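Local coordinates for pilus assembly protein CpaE (Caulobacter crescentus, PDB 4N0P) that probably takes part in pilus assembly and, as a whole protein, probably binds and hydrolyses ATP, here represented by its receiver-like domain, at residues Phe28-Glu33 / Met76-Asp81; Gly57-Ala62 / Gln84-Leu89; Val104-Thr109 / Glu125-Pro130. All coordinates share one frame; numbering follows the deposited sequence.

From the N terminus, Phe28-Glu33 runs from the end of strand 24-28 through a short loop into helix 32-42, and contact 1 closes when the chain returns at Met76-Asp81. Contact 2 opens within that span at Gly57-Ala62 and closes beyond it at Gln84-Leu89, so the two cross along the chain; contact 1 joins two neighbouring strand ends and the loops after them, whereas contact 2 packs two helices together. Contact 3 follows in series, joining Val104-Thr109 to Glu125-Pro130 across one intervening helix. Strands 74-77 and 102-107 are neighbours in the sheet, and backbone bonds of Val77 to Val104 and Val106 connect contacts 1 and 3. Leu59 N meets Glu78 O, linking contact 2 to contact 1.

Contact 1 (Phe28-Glu33 / Met76-Asp81); sequences FCARPE and MVETLD
Phe28 and Val77 form a parallel beta bridge, in which Phe28 N donates to Met76 O at 2.8 Å while the return bond from Glu78 N to Phe28 O is weak. Beyond the bridge the backbones are connected by a side chain, that of Glu78. Its CB lies 4.0 Å from Phe28 O. With CG anti to the backbone N (chi1 -176°) and the chain extended from there, the side chain reaches across to the loop that precedes helix 32-42. CG passes Ala30 CB at 4.2 Å. At the carboxylate the two oxygens divide the work. OE1 takes two backbone N-H groups from the same face of the carboxylate plane: Ala30 N, on the anti side at 2.7 Å, and Arg31 N at 2.9 Å, the latter from well above the plane (50° out of it). This double grip fixes the turn at Arg31, the N-cap residue of the helix. OE2 touches Arg31 CD at 3.5 Å and makes only a long salt bridge to Arg31 NE, 3.7 Å away; its hydrogen bond is to Thr34 OG1 in the helix. Although OE2 lies at the guanidinium edge, the guanidinium and carboxylate planes are turned 75° apart, so this is no flat paired bridge. Leu80 CD2 sits over the centre of one guanidinium face, 3.4 Å above its plane. Glu78 follows the central strand, at what is probably the place of the phosphoacceptor aspartate in canonical receiver domains. Around the contact, Phe28 packs on Ala61 and Ala62 of helix 58-65 and meets the Tyr65 ring edge-to-face, Met76 reaches Ile38 of helix 32-42, and strand 102-107 pairs with Val77 along the other edge of strand 74-77.

Contact 2 (Gly57-Ala62 / Gln84-Leu89); sequences GGLEAA and QRLLHL
Leu59 and Leu89 form the close-packed half of this helix-to-helix contact. Their side chains slide past each other in opposite directions, which puts Leu59 CD2 3.5 Å from Leu89 CB and Leu59 CG 3.7 Å from the same atom. CD2 also meets Leu86 CD1 at 3.6 Å, where the two side chains cross at about a right angle. Leu59 can span the gap because its CG stands anti to the backbone N (chi1 177°), directing the branch at helix 83-94; the short axes are 10.3 Å apart at closest approach and nearly parallel, 16° between their directions. This side is buried: Leu59 also touches Val77 of the sheet as well as Leu90 and Leu93.

Toward solvent the contact thins out. Glu60 CG lies 3.7 Å from Leu89 CD1, and the bend at chi2 (85°) folds the carboxylate back so that CD and OE2 come equally near the same methyl. Its OE2 stays 4.5 Å from Arg85 NE, beyond a salt bridge, and the exposed Arg85 guanidinium instead has Leu89 CD2 over one face, toward the rim.

The helices are therefore joined here by hydrophobic packing, with charge at most a diffuse contribution. Glu60 OE2 makes a weak hydrogen bond to Thr79 OG1 and lies close to Asp81 OD2, an encounter of like charges that may favour proton uptake by one of the two carboxylates.

Contact 3 (Val104-Thr109 / Glu125-Pro130); sequences VVVGQT and EYLTQP
Parallel strand pairing joins Val104-Thr109 to Glu125-Pro130 at one edge of the sheet, where strand 125-128 is outermost within this chain. The evidence is an alternating set of nearly straight bonds: Val105 N to Glu125 O at 3.0 Å, Leu127 N to Val105 O at 2.8 Å, Gly107 N to Leu127 O at 2.9 Å and Gln129 N to Gly107 O at 3.1 Å. The strand directions differ by 20°. Val104, Val106 and Leu127 share one face of the sheet; Val105 and Tyr126 take the other.

On that second face Tyr126, CG opposite its own N (chi1 174°), leans obliquely over the neighbouring strand. Val105 CG1 touches its CD1 at 3.6 Å, and Gly107, lacking a side chain, leaves room for the hydroxyl, with Gly107 CA 3.5 Å from Tyr126 OH. Past the strand end the hydroxyl donates to Thr109 O at 2.6 Å, in the carbonyl plane and on a lone pair, which fastens the loop after strand 102-107. Leu114 and Leu118 of the intervening helix touch the same tyrosine.

Farther along, Gln108 OE1 rests 3.3 Å from Gln129 CB, while Gln129 NE2 bonds Thr34 OG1. Two parallel strands joined through helix 112-120 make a beta-alpha-beta unit, and Gln129 and the cis Pro130 probably take the place of the Lys-Pro pair of canonical receiver domains.

Contact 1 (Phe28-Glu33 / Met76-Asp81)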
loop_
_atom_site.group_PDB
_atom_site.type_symbol
_atom_site.label_atom_id
_atom_site.label_comp_id
_atom_site.label_asym_id
_atom_site.label_seq_id
_atom_site.Cartn_x
_atom_site.Cartn_y
_atom_site.Cartn_z
ATOM N N PHE A 28 1.779 -5.628 3.194
ATOM C CA PHE A 28 2.946 -6.531 3.272
ATOM C C PHE A 28 4.134 -5.660 3.448
ATOM O O PHE A 28 4.616 -5.091 2.465
ATOM C CB PHE A 28 3.071 -7.404 2.000
ATOM C CG PHE A 28 2.001 -8.453 1.877
ATOM C CD1 PHE A 28 0.759 -8.144 1.332
ATOM C CD2 PHE A 28 2.250 -9.771 2.246
ATOM C CE1 PHE A 28 -0.236 -9.113 1.234
ATOM C CE2 PHE A 28 1.258 -10.738 2.134
ATOM C CZ PHE A 28 0.015 -10.399 1.641
ATOM N N CYS A 29 4.564 -5.475 4.710
ATOM C CA CYS A 29 5.685 -4.584 5.054
ATOM C C CYS A 29 6.995 -5.328 5.086
ATOM O O CYS A 29 7.035 -6.528 5.347
ATOM C CB CYS A 29 5.434 -3.883 6.388
ATOM S SG CYS A 29 3.790 -3.143 6.525
ATOM N N ALA A 30 8.065 -4.590 4.899
ATOM C CA ALA A 30 9.422 -5.149 4.949
ATOM C C ALA A 30 10.225 -4.492 6.066
ATOM O O ALA A 30 11.285 -5.017 6.447
ATOM C CB ALA A 30 10.119 -4.944 3.603
ATOM N N ARG A 31 9.749 -3.329 6.582
ATOM C CA ARG A 31 10.437 -2.586 7.641
ATOM C C ARG A 31 9.559 -2.470 8.880
ATOM O O ARG A 31 8.366 -2.168 8.749
ATOM C CB ARG A 31 10.848 -1.186 7.163
ATOM C CG ARG A 31 11.850 -1.232 6.030
ATOM C CD ARG A 31 12.137 0.130 5.448
ATOM N NE ARG A 31 12.616 0.002 4.065
ATOM C CZ ARG A 31 13.888 -0.184 3.708
ATOM N NH1 ARG A 31 14.845 -0.237 4.629
ATOM N NH2 ARG A 31 14.214 -0.294 2.425
ATOM N N PRO A 32 10.128 -2.645 10.091
ATOM C CA PRO A 32 9.312 -2.541 11.316
ATOM C C PRO A 32 8.657 -1.173 11.499
ATOM O O PRO A 32 7.537 -1.103 12.006
ATOM C CB PRO A 32 10.333 -2.788 12.440
ATOM C CG PRO A 32 11.444 -3.518 11.808
ATOM C CD PRO A 32 11.528 -3.009 10.404
ATOM N N GLU A 33 9.323 -0.088 11.071
ATOM C CA GLU A 33 8.762 1.269 11.183
ATOM C C GLU A 33 7.506 1.415 10.304
ATOM O O GLU A 33 6.570 2.112 10.693
ATOM C CB GLU A 33 9.795 2.367 10.831
ATOM C CG GLU A 33 10.603 2.118 9.563
ATOM C CD GLU A 33 11.968 1.503 9.794
ATOM O OE1 GLU A 33 12.029 0.394 10.371
ATOM O OE2 GLU A 33 12.975 2.117 9.373
ATOM N N MET A 76 -1.006 -2.938 0.052
ATOM C CA MET A 76 0.102 -2.017 0.336
ATOM C C MET A 76 1.372 -2.845 0.408
ATOM O O MET A 76 1.379 -3.894 1.064
ATOM C CB MET A 76 -0.129 -1.258 1.658
ATOM C CG MET A 76 -1.345 -0.373 1.638
ATOM S SD MET A 76 -1.507 0.587 3.185
ATOM C CE MET A 76 -0.203 1.708 3.025
ATOM N N VAL A 77 2.411 -2.463 -0.346
ATOM C CA VAL A 77 3.621 -3.289 -0.397
ATOM C C VAL A 77 4.883 -2.462 -0.185
ATOM O O VAL A 77 4.939 -1.271 -0.486
ATOM C CB VAL A 77 3.729 -4.107 -1.707
ATOM C CG1 VAL A 77 2.638 -5.178 -1.794
ATOM C CG2 VAL A 77 3.716 -3.190 -2.936
ATOM N N GLU A 78 5.946 -3.154 0.240
ATOM C CA GLU A 78 7.236 -2.533 0.476
ATOM C C GLU A 78 8.311 -3.581 0.198
ATOM O O GLU A 78 8.058 -4.775 0.362
ATOM C CB GLU A 78 7.264 -2.075 1.941
ATOM C CG GLU A 78 8.469 -1.314 2.409
ATOM C CD GLU A 78 8.461 -0.999 3.890
ATOM O OE1 GLU A 78 8.051 -1.875 4.691
ATOM O OE2 GLU A 78 8.886 0.123 4.251
ATOM N N THR A 79 9.493 -3.152 -0.222
ATOM C CA THR A 79 10.611 -4.093 -0.425
ATOM C C THR A 79 11.898 -3.485 0.146
ATOM O O THR A 79 12.023 -2.264 0.169
ATOM C CB THR A 79 10.765 -4.480 -1.911
ATOM O OG1 THR A 79 11.844 -5.422 -2.025
ATOM C CG2 THR A 79 11.044 -3.279 -2.815
ATOM N N LEU A 80 12.855 -4.323 0.565
ATOM C CA LEU A 80 14.174 -3.841 1.004
ATOM C C LEU A 80 15.212 -3.902 -0.137
ATOM O O LEU A 80 16.358 -3.496 0.057
ATOM C CB LEU A 80 14.692 -4.735 2.153
ATOM C CG LEU A 80 13.898 -4.807 3.448
ATOM C CD1 LEU A 80 14.209 -6.105 4.184
ATOM C CD2 LEU A 80 14.226 -3.647 4.334
ATOM N N ASP A 81 14.824 -4.443 -1.307
ATOM C CA ASP A 81 15.778 -4.769 -2.362
ATOM C C ASP A 81 16.057 -3.746 -3.508
ATOM O O ASP A 81 16.894 -4.050 -4.363
ATOM C CB ASP A 81 15.403 -6.126 -2.970
ATOM C CG ASP A 81 15.542 -7.287 -2.001
ATOM O OD1 ASP A 81 16.415 -7.216 -1.103
ATOM O OD2 ASP A 81 14.807 -8.284 -2.161
#

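Contact 2 (Gly57-Ala62 / Gln84-Leu89)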
loop_
_atom_site.group_PDB
_atom_site.type_symbol
_atom_site.label_atom_id
_atom_site.label_comp_id
_atom_site.label_asym_id
_atom_site.label_seq_id
_atom_site.Cartn_x
_atom_site.Cartn_y
_atom_site.Cartn_z
ATOM N N GLY A 57 7.252 -10.025 5.231
ATOM C CA GLY A 57 7.831 -10.590 4.022
ATOM C C GLY A 57 7.762 -9.717 2.800
ATOM O O GLY A 57 8.154 -10.170 1.719
ATOM N N GLY A 58 7.223 -8.501 2.963
ATOM C CA GLY A 58 7.121 -7.493 1.911
ATOM C C GLY A 58 6.479 -7.921 0.609
ATOM O O GLY A 58 5.699 -8.876 0.575
ATOM N N LEU A 59 6.817 -7.214 -0.483
ATOM C CA LEU A 59 6.258 -7.476 -1.809
ATOM C C LEU A 59 6.497 -8.935 -2.258
ATOM O O LEU A 59 5.622 -9.545 -2.880
ATOM C CB LEU A 59 6.863 -6.483 -2.805
ATOM C CG LEU A 59 6.477 -6.615 -4.270
ATOM C CD1 LEU A 59 4.970 -6.679 -4.478
ATOM C CD2 LEU A 59 7.038 -5.461 -5.044
ATOM N N GLU A 60 7.663 -9.515 -1.907
ATOM C CA GLU A 60 7.966 -10.914 -2.263
ATOM C C GLU A 60 6.914 -11.865 -1.677
ATOM O O GLU A 60 6.393 -12.713 -2.395
ATOM C CB GLU A 60 9.376 -11.290 -1.758
ATOM C CG GLU A 60 10.495 -10.445 -2.366
ATOM C CD GLU A 60 10.897 -9.092 -1.775
ATOM O OE1 GLU A 60 10.088 -8.414 -1.090
ATOM O OE2 GLU A 60 12.033 -8.670 -2.085
ATOM N N ALA A 61 6.533 -11.656 -0.391
ATOM C CA ALA A 61 5.507 -12.488 0.246
ATOM C C ALA A 61 4.139 -12.201 -0.351
ATOM O O ALA A 61 3.307 -13.101 -0.421
ATOM C CB ALA A 61 5.463 -12.224 1.735
ATOM N N ALA A 62 3.911 -10.950 -0.787
ATOM C CA ALA A 62 2.627 -10.581 -1.409
ATOM C C ALA A 62 2.421 -11.377 -2.695
ATOM O O ALA A 62 1.363 -11.968 -2.884
ATOM C CB ALA A 62 2.583 -9.076 -1.700
ATOM N N GLN A 84 15.017 -1.772 -9.118
ATOM C CA GLN A 84 14.932 -2.794 -10.172
ATOM C C GLN A 84 14.150 -4.032 -9.711
ATOM O O GLN A 84 13.299 -4.523 -10.448
ATOM C CB GLN A 84 16.334 -3.190 -10.683
ATOM C CG GLN A 84 16.335 -4.101 -11.925
ATOM C CD GLN A 84 15.584 -3.536 -13.111
ATOM O OE1 GLN A 84 15.890 -2.455 -13.622
ATOM N NE2 GLN A 84 14.576 -4.259 -13.573
ATOM N N ARG A 85 14.417 -4.520 -8.490
ATOM C CA ARG A 85 13.731 -5.691 -7.948
ATOM C C ARG A 85 12.247 -5.357 -7.673
ATOM O O ARG A 85 11.371 -6.186 -7.934
ATOM C CB ARG A 85 14.450 -6.177 -6.677
ATOM C CG ARG A 85 13.890 -7.468 -6.098
ATOM C CD ARG A 85 14.442 -8.737 -6.721
ATOM N NE ARG A 85 13.976 -9.883 -5.941
ATOM C CZ ARG A 85 13.430 -10.981 -6.453
ATOM N NH1 ARG A 85 13.311 -11.122 -7.768
ATOM N NH2 ARG A 85 13.018 -11.956 -5.655
ATOM N N LEU A 86 11.978 -4.127 -7.202
ATOM C CA LEU A 86 10.609 -3.660 -6.948
ATOM C C LEU A 86 9.795 -3.721 -8.249
ATOM O O LEU A 86 8.711 -4.302 -8.275
ATOM C CB LEU A 86 10.625 -2.219 -6.349
ATOM C CG LEU A 86 9.285 -1.451 -6.338
ATOM C CD1 LEU A 86 8.313 -2.096 -5.425
ATOM C CD2 LEU A 86 9.478 -0.020 -5.881
ATOM N N LEU A 87 10.325 -3.169 -9.335
ATOM C CA LEU A 87 9.575 -3.161 -10.591
ATOM C C LEU A 87 9.330 -4.558 -11.142
ATOM O O LEU A 87 8.200 -4.854 -11.543
ATOM C CB LEU A 87 10.263 -2.261 -11.615
ATOM C CG LEU A 87 10.240 -0.804 -11.198
ATOM C CD1 LEU A 87 11.295 0.001 -11.936
ATOM C CD2 LEU A 87 8.846 -0.225 -11.307
ATOM N N HIS A 88 10.337 -5.442 -11.084
ATOM C CA HIS A 88 10.168 -6.821 -11.542
ATOM C C HIS A 88 9.074 -7.558 -10.724
ATOM O O HIS A 88 8.213 -8.251 -11.275
ATOM C CB HIS A 88 11.511 -7.568 -11.447
ATOM C CG HIS A 88 11.397 -9.035 -11.733
ATOM N ND1 HIS A 88 11.189 -9.507 -13.023
ATOM C CD2 HIS A 88 11.459 -10.090 -10.885
ATOM C CE1 HIS A 88 11.115 -10.827 -12.915
ATOM N NE2 HIS A 88 11.276 -11.227 -11.649
ATOM N N LEU A 89 9.096 -7.375 -9.406
ATOM C CA LEU A 89 8.114 -8.016 -8.536
ATOM C C LEU A 89 6.722 -7.428 -8.743
ATOM O O LEU A 89 5.745 -8.162 -8.628
ATOM C CB LEU A 89 8.540 -7.906 -7.075
ATOM C CG LEU A 89 9.732 -8.777 -6.640
ATOM C CD1 LEU A 89 10.315 -8.271 -5.351
ATOM C CD2 LEU A 89 9.332 -10.203 -6.473
#

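Contact 3 (Val104-Thr109 / Glu125-Pro130)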
loop_
_atom_site.group_PDB
_atom_site.type_symbol
_atom_site.label_atom_id
_atom_site.label_comp_id
_atom_site.label_asym_id
_atom_site.label_seq_id
_atom_site.Cartn_x
_atom_site.Cartn_y
_atom_site.Cartn_z
ATOM N N VAL A 104 -0.659 0.243 -3.515
ATOM C CA VAL A 104 0.071 1.385 -2.971
ATOM C C VAL A 104 1.460 0.861 -2.599
ATOM O O VAL A 104 1.559 -0.173 -1.952
ATOM C CB VAL A 104 -0.669 2.022 -1.759
ATOM C CG1 VAL A 104 0.229 3.017 -1.043
ATOM C CG2 VAL A 104 -1.961 2.708 -2.210
ATOM N N VAL A 105 2.503 1.589 -2.966
ATOM C CA VAL A 105 3.870 1.192 -2.648
ATOM C C VAL A 105 4.406 2.125 -1.573
ATOM O O VAL A 105 4.234 3.330 -1.671
ATOM C CB VAL A 105 4.766 1.207 -3.931
ATOM C CG1 VAL A 105 6.260 0.991 -3.586
ATOM C CG2 VAL A 105 4.269 0.185 -4.976
ATOM N N VAL A 106 5.073 1.559 -0.557
ATOM C CA VAL A 106 5.750 2.343 0.470
ATOM C C VAL A 106 7.243 2.137 0.224
ATOM O O VAL A 106 7.690 1.000 0.164
ATOM C CB VAL A 106 5.341 1.954 1.911
ATOM C CG1 VAL A 106 6.086 2.830 2.921
ATOM C CG2 VAL A 106 3.827 2.064 2.110
ATOM N N GLY A 107 7.988 3.212 0.037
ATOM C CA GLY A 107 9.422 3.094 -0.223
ATOM C C GLY A 107 10.254 4.076 0.576
ATOM O O GLY A 107 9.702 4.951 1.226
ATOM N N GLN A 108 11.580 3.967 0.535
ATOM C CA GLN A 108 12.399 4.940 1.281
ATOM C C GLN A 108 13.102 5.887 0.326
ATOM O O GLN A 108 13.808 6.784 0.793
ATOM C CB GLN A 108 13.472 4.254 2.178
ATOM C CG GLN A 108 13.001 3.111 3.081
ATOM C CD GLN A 108 12.019 3.502 4.166
ATOM O OE1 GLN A 108 10.862 3.065 4.168
ATOM N NE2 GLN A 108 12.476 4.269 5.150
ATOM N N THR A 109 12.926 5.692 -0.997
ATOM C CA THR A 109 13.629 6.534 -1.956
ATOM C C THR A 109 12.739 7.617 -2.531
ATOM O O THR A 109 11.611 7.389 -2.993
ATOM C CB THR A 109 14.283 5.725 -3.069
ATOM O OG1 THR A 109 13.280 4.984 -3.754
ATOM C CG2 THR A 109 15.395 4.807 -2.547
ATOM N N GLU A 125 -0.580 4.939 -5.598
ATOM C CA GLU A 125 0.149 5.941 -4.840
ATOM C C GLU A 125 1.497 5.372 -4.441
ATOM O O GLU A 125 1.654 4.157 -4.303
ATOM C CB GLU A 125 -0.684 6.353 -3.588
ATOM C CG GLU A 125 -0.159 7.528 -2.766
ATOM C CD GLU A 125 0.093 8.811 -3.536
ATOM O OE1 GLU A 125 1.119 8.899 -4.258
ATOM O OE2 GLU A 125 -0.749 9.731 -3.421
ATOM N N TYR A 126 2.455 6.258 -4.233
ATOM C CA TYR A 126 3.778 5.887 -3.746
ATOM C C TYR A 126 4.049 6.754 -2.522
ATOM O O TYR A 126 3.982 7.977 -2.634
ATOM C CB TYR A 126 4.852 6.044 -4.844
ATOM C CG TYR A 126 6.265 5.817 -4.342
ATOM C CD1 TYR A 126 6.702 4.546 -3.973
ATOM C CD2 TYR A 126 7.147 6.882 -4.182
ATOM C CE1 TYR A 126 8.000 4.338 -3.500
ATOM C CE2 TYR A 126 8.443 6.685 -3.704
ATOM C CZ TYR A 126 8.865 5.412 -3.361
ATOM O OH TYR A 126 10.152 5.218 -2.911
ATOM N N LEU A 127 4.250 6.124 -1.346
ATOM C CA LEU A 127 4.473 6.861 -0.107
ATOM C C LEU A 127 5.908 6.749 0.316
ATOM O O LEU A 127 6.465 5.653 0.301
ATOM C CB LEU A 127 3.550 6.333 1.003
ATOM C CG LEU A 127 2.048 6.444 0.763
ATOM C CD1 LEU A 127 1.293 5.775 1.896
ATOM C CD2 LEU A 127 1.603 7.905 0.635
ATOM N N THR A 128 6.532 7.905 0.635
ATOM C CA THR A 128 7.943 7.911 0.997
ATOM C C THR A 128 8.079 8.146 2.471
ATOM O O THR A 128 7.631 9.173 2.996
ATOM C CB THR A 128 8.754 8.979 0.205
ATOM O OG1 THR A 128 8.353 8.994 -1.163
ATOM C CG2 THR A 128 10.263 8.753 0.300
ATOM N N GLN A 129 8.685 7.185 3.132
ATOM C CA GLN A 129 8.970 7.265 4.543
ATOM C C GLN A 129 10.062 8.326 4.756
ATOM O O GLN A 129 10.888 8.521 3.856
ATOM C CB GLN A 129 9.398 5.888 5.062
ATOM C CG GLN A 129 8.237 4.942 5.329
ATOM C CD GLN A 129 8.053 4.760 6.815
ATOM O OE1 GLN A 129 7.727 5.703 7.555
ATOM N NE2 GLN A 129 8.323 3.552 7.289
ATOM N N PRO A 130 10.059 9.079 5.872
ATOM C CA PRO A 130 9.139 8.997 7.021
ATOM C C PRO A 130 7.793 9.675 6.751
ATOM O O PRO A 130 7.710 10.780 6.216
ATOM C CB PRO A 130 9.922 9.687 8.141
ATOM C CG PRO A 130 10.784 10.688 7.442
ATOM C CD PRO A 130 11.115 10.091 6.091
#